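Local coordinates for protein inactive glucansucrase (Lactobacillus reuteri, PDB 5JBD) that is an inactive glucansucrase of glycoside hydrolase family 70, built around a (beta/alpha)8 barrel and carrying a bound calcium ion, at residues A[269-274]-A[729-734]; A[676-681]-A[735-740]; A[686-691]-A[743-748]. All coordinates share one frame; numbering follows the deposited sequence.

Contact 1 (A[269-274]-A[729-734]); sequences MGYNPD and ELANTI
Tyr271 and Asn272, in the loop between helix 265-269 and strand 279-282, lie against Ala731 and Asn732 of helix 727-739, a partly buried loop-on-helix contact in the helical layer around the barrel. The backbones come closest at Asn272 and Ala731, whose CA atoms are 5.3 Å apart. The methyl group of Ala731 points at the loop: its CB lies 3.7 Å from CB of Tyr271, while CB of Asn272 faces the carbonyl Ala731 O. The polar link is between two amides. Asn272 ND2 donates to Asn732 OD1 over 3.0 Å, nearly straight (168° at the hydrogen). Asn732 OD1 lies in the plane of the Asn272 amide, although the two amide planes stand 84° apart. In Asn272, chi1 of -169° sets CG anti to the backbone N. Its OD1 accepts from Asp274 N at 2.9 Å, in the carbonyl plane, which makes an Asx turn. One amide thus grips the helix through its nitrogen and shapes its own loop through its oxygen. Further on, Ile734 CG2 packs 3.9 Å from Asp274 O, a carbonyl that also accepts from His738 ND1 one turn along the same helix.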
loop_
_atom_site.group_PDB
_atom_site.type_symbol
_atom_site.label_atom_id
_atom_site.label_comp_id
_atom_site.label_asym_id
_atom_site.label_seq_id
_atom_site.Cartn_x
_atom_site.Cartn_y
_atom_site.Cartn_z
ATOM N N MET A 269 22.146 -12.375 -4.782
ATOM C CA MET A 269 22.939 -11.154 -4.532
ATOM C C MET A 269 24.354 -11.434 -4.034
ATOM O O MET A 269 25.165 -10.517 -3.959
ATOM C CB MET A 269 22.230 -10.261 -3.509
ATOM C CG MET A 269 20.933 -9.645 -4.017
ATOM S SD MET A 269 21.107 -8.663 -5.529
ATOM C CE MET A 269 22.227 -7.380 -4.952
ATOM N N GLY A 270 24.655 -12.689 -3.708
ATOM C CA GLY A 270 25.901 -13.027 -3.032
ATOM C C GLY A 270 25.938 -12.538 -1.589
ATOM O O GLY A 270 27.010 -12.340 -1.023
ATOM N N TYR A 271 24.762 -12.381 -0.982
ATOM C CA TYR A 271 24.650 -12.048 0.429
ATOM C C TYR A 271 24.494 -13.380 1.198
ATOM O O TYR A 271 24.878 -14.439 0.684
ATOM C CB TYR A 271 23.468 -11.103 0.644
ATOM C CG TYR A 271 23.546 -9.747 -0.037
ATOM C CD1 TYR A 271 24.755 -9.209 -0.488
ATOM C CD2 TYR A 271 22.406 -8.977 -0.184
ATOM C CE1 TYR A 271 24.803 -7.970 -1.097
ATOM C CE2 TYR A 271 22.448 -7.732 -0.780
ATOM C CZ TYR A 271 23.650 -7.226 -1.231
ATOM O OH TYR A 271 23.693 -5.990 -1.829
ATOM N N ASN A 272 23.971 -13.345 2.424
ATOM C CA ASN A 272 23.819 -14.566 3.193
ATOM C C ASN A 272 23.090 -15.598 2.333
ATOM O O ASN A 272 21.973 -15.328 1.894
ATOM C CB ASN A 272 23.022 -14.329 4.477
ATOM C CG ASN A 272 23.082 -15.519 5.413
ATOM O OD1 ASN A 272 22.709 -16.631 5.053
ATOM N ND2 ASN A 272 23.547 -15.285 6.622
ATOM N N PRO A 273 23.715 -16.769 2.088
ATOM C CA PRO A 273 23.091 -17.733 1.182
ATOM C C PRO A 273 21.779 -18.358 1.697
ATOM O O PRO A 273 21.094 -18.994 0.914
ATOM C CB PRO A 273 24.180 -18.803 0.987
ATOM C CG PRO A 273 25.030 -18.701 2.204
ATOM C CD PRO A 273 25.003 -17.260 2.620
ATOM N N ASP A 274 21.460 -18.209 2.983
ATOM C CA ASP A 274 20.176 -18.644 3.527
ATOM C C ASP A 274 19.165 -17.480 3.658
ATOM O O ASP A 274 18.092 -17.660 4.222
ATOM C CB ASP A 274 20.394 -19.333 4.882
ATOM C CG ASP A 274 19.144 -20.049 5.389
ATOM O OD1 ASP A 274 18.529 -20.805 4.617
ATOM O OD2 ASP A 274 18.747 -19.844 6.554
ATOM N N GLU A 729 21.975 -6.627 5.308
ATOM C CA GLU A 729 21.337 -6.787 6.622
ATOM C C GLU A 729 20.057 -7.643 6.521
ATOM O O GLU A 729 19.878 -8.581 7.296
ATOM C CB GLU A 729 21.049 -5.419 7.235
ATOM C CG GLU A 729 22.285 -4.732 7.812
ATOM C CD GLU A 729 22.066 -3.277 8.173
ATOM O OE1 GLU A 729 21.040 -2.683 7.746
ATOM O OE2 GLU A 729 22.938 -2.707 8.880
ATOM N N LEU A 730 19.211 -7.338 5.536
ATOM C CA LEU A 730 17.999 -8.122 5.271
ATOM C C LEU A 730 18.303 -9.622 5.127
ATOM O O LEU A 730 17.666 -10.462 5.774
ATOM C CB LEU A 730 17.275 -7.617 4.017
ATOM C CG LEU A 730 16.057 -8.426 3.529
ATOM C CD1 LEU A 730 15.014 -8.584 4.625
ATOM C CD2 LEU A 730 15.426 -7.768 2.320
ATOM N N ALA A 731 19.287 -9.956 4.297
ATOM C CA ALA A 731 19.643 -11.365 4.092
ATOM C C ALA A 731 20.121 -12.055 5.373
ATOM O O ALA A 731 19.759 -13.211 5.627
ATOM C CB ALA A 731 20.690 -11.504 2.998
ATOM N N ASN A 732 20.936 -11.358 6.172
ATOM C CA ASN A 732 21.362 -11.887 7.473
ATOM C C ASN A 732 20.189 -12.021 8.441
ATOM O O ASN A 732 20.129 -12.982 9.198
ATOM C CB ASN A 732 22.452 -11.012 8.102
ATOM C CG ASN A 732 23.820 -11.252 7.490
ATOM O OD1 ASN A 732 24.167 -12.372 7.066
ATOM N ND2 ASN A 732 24.608 -10.206 7.440
ATOM N N THR A 733 19.249 -11.073 8.386
ATOM C CA THR A 733 18.046 -11.126 9.221
ATOM C C THR A 733 17.161 -12.322 8.864
ATOM O O THR A 733 16.698 -13.040 9.753
ATOM C CB THR A 733 17.252 -9.805 9.128
ATOM O OG1 THR A 733 18.110 -8.725 9.520
ATOM C CG2 THR A 733 16.021 -9.827 10.028
ATOM N N ILE A 734 16.961 -12.557 7.565
ATOM C CA ILE A 734 16.180 -13.719 7.118
ATOM C C ILE A 734 16.827 -15.017 7.618
ATOM O O ILE A 734 16.132 -15.916 8.113
ATOM C CB ILE A 734 15.994 -13.733 5.589
ATOM C CG1 ILE A 734 15.103 -12.562 5.171
ATOM C CG2 ILE A 734 15.365 -15.051 5.128
ATOM C CD1 ILE A 734 15.123 -12.256 3.698
#

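Contact 2 (A[676-681]-A[735-740]); sequences KNASLF and AALHKA
Leu737 of helix 727-739 and Ala740, which follows it, meet Ala678 and Phe681 of helix 678-683, a helix-helix contact between two elements of the outer layer of the (beta/alpha)8 barrel. Each of these helices runs on to a barrel strand, 743-748 and 688-691 respectively. No hydrogen bond crosses between 676-681 and 735-740, so the evidence for the contact is apolar packing. The backbones come close where alanines line the interface: CA of Ala678 is 5.4 Å from CA of Leu737.

Leu737 packs against both the sheet and the other helix. Its CB rests 3.9 Å from CG2 of Val744. CG is anti to the carbonyl carbon (chi1 -66°), and from this branch point the two methyl groups part. CD1, nearly anti to CA (chi2 166°), comes within 3.6 Å of CD1 of Phe689, on the neighbouring strand. CD2 turns to the other helix, where it lies 3.9 Å from CD2 of Phe681 and, more loosely, 4.3 Å from CB of Ala678. The Phe681 ring itself makes an edge-to-face pair with that of Phe689, which places the leucine tip among aromatic side chains of helix and strand.

Further from the sheet the surfaces are made by methyl groups and backbone. CB of Ala678 sits 3.6 Å from Ala736 O, the carbonyl that accepts from Ala740 N. In return the Ala740 methyl approaches the opposite backbone, its CB 3.7 Å from Ala678 O.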
loop_
_atom_site.group_PDB
_atom_site.type_symbol
_atom_site.label_atom_id
_atom_site.label_comp_id
_atom_site.label_asym_id
_atom_site.label_seq_id
_atom_site.Cartn_x
_atom_site.Cartn_y
_atom_site.Cartn_z
ATOM N N LYS A 676 18.750 -9.689 16.069
ATOM C CA LYS A 676 19.131 -9.817 17.479
ATOM C C LYS A 676 18.026 -10.489 18.329
ATOM O O LYS A 676 18.322 -11.230 19.271
ATOM C CB LYS A 676 19.474 -8.434 18.042
ATOM C CG LYS A 676 20.122 -8.434 19.415
ATOM C CD LYS A 676 20.379 -7.002 19.886
ATOM C CE LYS A 676 20.508 -6.891 21.400
ATOM N NZ LYS A 676 21.921 -7.013 21.854
ATOM N N ASN A 677 16.766 -10.251 17.970
ATOM C CA ASN A 677 15.600 -10.765 18.715
ATOM C C ASN A 677 14.949 -12.024 18.121
ATOM O O ASN A 677 13.841 -12.390 18.494
ATOM C CB ASN A 677 14.562 -9.642 18.839
ATOM C CG ASN A 677 14.981 -8.583 19.833
ATOM O OD1 ASN A 677 14.817 -8.773 21.029
ATOM N ND2 ASN A 677 15.524 -7.472 19.347
ATOM N N ALA A 678 15.644 -12.715 17.226
ATOM C CA ALA A 678 15.047 -13.839 16.502
ATOM C C ALA A 678 14.446 -14.896 17.431
ATOM O O ALA A 678 13.361 -15.429 17.158
ATOM C CB ALA A 678 16.078 -14.474 15.570
ATOM N N SER A 679 15.142 -15.191 18.530
ATOM C CA SER A 679 14.682 -16.205 19.493
ATOM C C SER A 679 13.394 -15.799 20.211
ATOM O O SER A 679 12.576 -16.660 20.523
ATOM C CB SER A 679 15.760 -16.512 20.550
ATOM O OG SER A 679 16.855 -17.197 19.979
ATOM N N LEU A 680 13.228 -14.499 20.466
ATOM C CA LEU A 680 11.984 -13.972 21.037
ATOM C C LEU A 680 10.778 -14.331 20.170
ATOM O O LEU A 680 9.771 -14.825 20.681
ATOM C CB LEU A 680 12.053 -12.445 21.235
ATOM C CG LEU A 680 10.778 -11.767 21.780
ATOM C CD1 LEU A 680 10.331 -12.387 23.110
ATOM C CD2 LEU A 680 10.996 -10.272 21.926
ATOM N N PHE A 681 10.884 -14.119 18.856
ATOM C CA PHE A 681 9.729 -14.375 17.966
ATOM C C PHE A 681 9.332 -15.858 17.995
ATOM O O PHE A 681 8.139 -16.200 18.011
ATOM C CB PHE A 681 10.012 -13.903 16.532
ATOM C CG PHE A 681 10.405 -12.448 16.434
ATOM C CD1 PHE A 681 9.528 -11.451 16.829
ATOM C CD2 PHE A 681 11.651 -12.080 15.952
ATOM C CE1 PHE A 681 9.886 -10.112 16.754
ATOM C CE2 PHE A 681 12.017 -10.741 15.860
ATOM C CZ PHE A 681 11.129 -9.753 16.267
ATOM N N ALA A 735 18.151 -15.100 7.504
ATOM C CA ALA A 735 18.905 -16.284 7.965
ATOM C C ALA A 735 18.764 -16.499 9.469
ATOM O O ALA A 735 18.601 -17.636 9.924
ATOM C CB ALA A 735 20.368 -16.170 7.588
ATOM N N ALA A 736 18.823 -15.403 10.230
ATOM C CA ALA A 736 18.629 -15.465 11.684
ATOM C C ALA A 736 17.228 -15.968 12.060
ATOM O O ALA A 736 17.090 -16.798 12.954
ATOM C CB ALA A 736 18.900 -14.106 12.321
ATOM N N LEU A 737 16.203 -15.495 11.360
ATOM C CA LEU A 737 14.841 -15.988 11.579
ATOM C C LEU A 737 14.724 -17.468 11.198
ATOM O O LEU A 737 14.106 -18.247 11.918
ATOM C CB LEU A 737 13.827 -15.148 10.801
ATOM C CG LEU A 737 13.708 -13.692 11.283
ATOM C CD1 LEU A 737 12.954 -12.848 10.280
ATOM C CD2 LEU A 737 13.033 -13.614 12.649
ATOM N N HIS A 738 15.331 -17.850 10.067
ATOM C CA HIS A 738 15.385 -19.255 9.668
ATOM C C HIS A 738 16.064 -20.117 10.730
ATOM O O HIS A 738 15.567 -21.187 11.055
ATOM C CB HIS A 738 16.126 -19.436 8.336
ATOM C CG HIS A 738 15.317 -19.073 7.133
ATOM N ND1 HIS A 738 15.902 -18.765 5.927
ATOM C CD2 HIS A 738 13.977 -18.993 6.936
ATOM C CE1 HIS A 738 14.962 -18.490 5.044
ATOM N NE2 HIS A 738 13.785 -18.611 5.633
ATOM N N LYS A 739 17.175 -19.627 11.282
ATOM C CA LYS A 739 17.912 -20.337 12.348
ATOM C C LYS A 739 17.020 -20.590 13.589
ATOM O O LYS A 739 17.054 -21.674 14.204
ATOM C CB LYS A 739 19.171 -19.532 12.718
ATOM C CG LYS A 739 20.247 -20.273 13.513
ATOM C CD LYS A 739 21.538 -19.439 13.559
ATOM C CE LYS A 739 22.788 -20.217 13.970
ATOM N NZ LYS A 739 22.527 -21.305 14.962
ATOM N N ALA A 740 16.180 -19.609 13.907
ATOM C CA ALA A 740 15.210 -19.723 15.002
ATOM C C ALA A 740 13.984 -20.603 14.692
ATOM O O ALA A 740 13.165 -20.834 15.575
ATOM C CB ALA A 740 14.765 -18.334 15.423
#

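Contact 3 (A[686-691]-A[743-748]); sequences ITDFWM and KVQEDI
Phe689 sits between Lys743 and Gln745 with both backbone polar atoms used: its N donates to Lys743 O at 2.9 Å and its O accepts from Gln745 N at 2.8 Å. Lys743 N donates to Thr687 O, and Met691 N to Gln745 O at 3.0 Å; the last link, Asp747 N to Met691 O, is weak at 3.4 Å. These are adjacent parallel strands, 26° apart in direction, of the eight-stranded barrel. Strand 743-748, last of the eight in sequence, also borders the first, 279-282, as closure of the barrel requires.

The side chains of Asp688 and Gln745 share one face. Gln745 NE2 donates to the anti lone pair of Asp688 OD1 at 2.8 Å, bent to 140° at the hydrogen, while Gln745 OE1 pairs with Tyr319 OH. Asp688 OD2 is held by Thr687 OG1 and His650 ND1. Trp690, on this face too, donates through NE1 to Asp747 OD2 at 3.0 Å; the oxygen lies in the indole plane, while the nitrogen stands 49° out of the carboxylate plane. Asp747 OD2 also bonds Tyr707 OH, and its OD1 forms a salt bridge with Arg281. On the other face, Met691 CG packs 3.5 Å from Val744 CG1.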
loop_
_atom_site.group_PDB
_atom_site.type_symbol
_atom_site.label_atom_id
_atom_site.label_comp_id
_atom_site.label_asym_id
_atom_site.label_seq_id
_atom_site.Cartn_x
_atom_site.Cartn_y
_atom_site.Cartn_z
ATOM N N ILE A 686 5.512 -17.415 16.987
ATOM C CA ILE A 686 5.381 -16.887 15.623
ATOM C C ILE A 686 6.050 -17.891 14.692
ATOM O O ILE A 686 7.187 -18.313 14.945
ATOM C CB ILE A 686 6.037 -15.499 15.476
ATOM C CG1 ILE A 686 5.290 -14.470 16.335
ATOM C CG2 ILE A 686 6.041 -15.060 14.028
ATOM C CD1 ILE A 686 6.100 -13.242 16.655
ATOM N N THR A 687 5.327 -18.325 13.666
ATOM C CA THR A 687 5.866 -19.277 12.694
ATOM C C THR A 687 6.173 -18.630 11.333
ATOM O O THR A 687 6.988 -19.162 10.572
ATOM C CB THR A 687 4.880 -20.442 12.470
ATOM O OG1 THR A 687 3.686 -19.943 11.869
ATOM C CG2 THR A 687 4.542 -21.159 13.775
ATOM N N ASP A 688 5.521 -17.503 11.038
ATOM C CA ASP A 688 5.593 -16.861 9.735
ATOM C C ASP A 688 5.758 -15.359 9.914
ATOM O O ASP A 688 4.888 -14.695 10.488
ATOM C CB ASP A 688 4.330 -17.191 8.943
ATOM C CG ASP A 688 4.314 -18.642 8.481
ATOM O OD1 ASP A 688 4.953 -18.952 7.445
ATOM O OD2 ASP A 688 3.691 -19.477 9.193
ATOM N N PHE A 689 6.876 -14.837 9.418
ATOM C CA PHE A 689 7.300 -13.445 9.664
ATOM C C PHE A 689 7.047 -12.623 8.409
ATOM O O PHE A 689 7.720 -12.816 7.383
ATOM C CB PHE A 689 8.780 -13.443 10.069
ATOM C CG PHE A 689 9.217 -12.227 10.861
ATOM C CD1 PHE A 689 9.748 -11.125 10.221
ATOM C CD2 PHE A 689 9.131 -12.210 12.251
ATOM C CE1 PHE A 689 10.162 -10.014 10.940
ATOM C CE2 PHE A 689 9.553 -11.102 12.983
ATOM C CZ PHE A 689 10.067 -10.005 12.324
ATOM N N TRP A 690 6.065 -11.723 8.474
ATOM C CA TRP A 690 5.722 -10.835 7.370
ATOM C C TRP A 690 6.628 -9.603 7.456
ATOM O O TRP A 690 6.527 -8.784 8.392
ATOM C CB TRP A 690 4.222 -10.489 7.392
ATOM C CG TRP A 690 3.727 -9.331 6.578
ATOM C CD1 TRP A 690 4.365 -8.684 5.558
ATOM C CD2 TRP A 690 2.466 -8.670 6.734
ATOM N NE1 TRP A 690 3.587 -7.665 5.070
ATOM C CE2 TRP A 690 2.416 -7.627 5.774
ATOM C CE3 TRP A 690 1.375 -8.853 7.588
ATOM C CZ2 TRP A 690 1.317 -6.760 5.658
ATOM C CZ3 TRP A 690 0.280 -8.001 7.470
ATOM C CH2 TRP A 690 0.255 -6.976 6.504
ATOM N N MET A 691 7.503 -9.477 6.462
ATOM C CA MET A 691 8.427 -8.346 6.357
ATOM C C MET A 691 7.863 -7.257 5.452
ATOM O O MET A 691 7.247 -7.535 4.419
ATOM C CB MET A 691 9.791 -8.806 5.847
ATOM C CG MET A 691 10.406 -9.874 6.735
ATOM S SD MET A 691 12.206 -9.970 6.767
ATOM C CE MET A 691 12.537 -8.439 7.633
ATOM N N LYS A 743 9.596 -19.252 9.136
ATOM C CA LYS A 743 9.613 -18.950 7.710
ATOM C C LYS A 743 9.292 -17.482 7.558
ATOM O O LYS A 743 8.682 -16.885 8.452
ATOM C CB LYS A 743 8.595 -19.801 6.945
ATOM C CG LYS A 743 8.855 -21.311 7.035
ATOM C CD LYS A 743 10.132 -21.720 6.325
ATOM C CE LYS A 743 10.248 -23.242 6.264
ATOM N NZ LYS A 743 10.967 -23.759 7.439
ATOM N N VAL A 744 9.722 -16.902 6.439
ATOM C CA VAL A 744 9.652 -15.460 6.225
ATOM C C VAL A 744 8.971 -15.128 4.897
ATOM O O VAL A 744 9.341 -15.676 3.853
ATOM C CB VAL A 744 11.074 -14.845 6.222
ATOM C CG1 VAL A 744 11.005 -13.321 6.302
ATOM C CG2 VAL A 744 11.925 -15.401 7.363
ATOM N N GLN A 745 8.015 -14.203 4.922
ATOM C CA GLN A 745 7.346 -13.735 3.702
ATOM C C GLN A 745 7.696 -12.294 3.389
ATOM O O GLN A 745 7.923 -11.492 4.290
ATOM C CB GLN A 745 5.827 -13.872 3.808
ATOM C CG GLN A 745 5.343 -15.316 3.920
ATOM C CD GLN A 745 5.418 -15.897 5.330
ATOM O OE1 GLN A 745 5.184 -15.200 6.321
ATOM N NE2 GLN A 745 5.765 -17.179 5.424
ATOM N N GLU A 746 7.744 -11.966 2.103
ATOM C CA GLU A 746 7.934 -10.578 1.661
ATOM C C GLU A 746 6.621 -10.065 1.122
ATOM O O GLU A 746 5.882 -10.782 0.449
ATOM C CB GLU A 746 9.028 -10.464 0.574
ATOM C CG GLU A 746 9.145 -9.113 -0.138
ATOM C CD GLU A 746 9.530 -7.925 0.751
ATOM O OE1 GLU A 746 9.249 -7.927 1.984
ATOM O OE2 GLU A 746 10.089 -6.950 0.184
ATOM N N ASP A 747 6.341 -8.817 1.457
ATOM C CA ASP A 747 5.235 -8.057 0.914
ATOM C C ASP A 747 5.577 -7.728 -0.531
ATOM O O ASP A 747 6.441 -6.890 -0.782
ATOM C CB ASP A 747 5.075 -6.764 1.737
ATOM C CG ASP A 747 3.667 -6.223 1.743
ATOM O OD1 ASP A 747 2.999 -6.303 0.697
ATOM O OD2 ASP A 747 3.236 -5.705 2.818
ATOM N N ILE A 748 4.913 -8.391 -1.472
ATOM C CA ILE A 748 5.178 -8.202 -2.912
ATOM C C ILE A 748 4.094 -7.282 -3.456
ATOM O O ILE A 748 2.917 -7.464 -3.144
ATOM C CB ILE A 748 5.311 -9.538 -3.701
ATOM C CG1 ILE A 748 5.775 -9.265 -5.146
ATOM C CG2 ILE A 748 4.018 -10.369 -3.686
ATOM C CD1 ILE A 748 6.108 -10.512 -5.926
#

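Overall arrangement
From the N terminus the first partners come in the order 269-274, 676-681, 686-691, and the second partners follow in the same order, 729-734, 735-740, 743-748. Every pair of contacts therefore crosses and none nests. Contact 1 closes the long loop, with 454 residues between its segments, whereas contacts 2 and 3 close loops of 53 and 51. Contacts 1 and 2 tie helix 727-739 to the loop before strand 279-282 and to helix 678-683. Contact 3 pairs the strands that follow the two helices, 688-691 and 743-748, a tie within the barrel wall. Leu730 CD1 of contact 1 reaches Met691 SD of contact 3 at 3.8 Å, joining helical layer to barrel sheet.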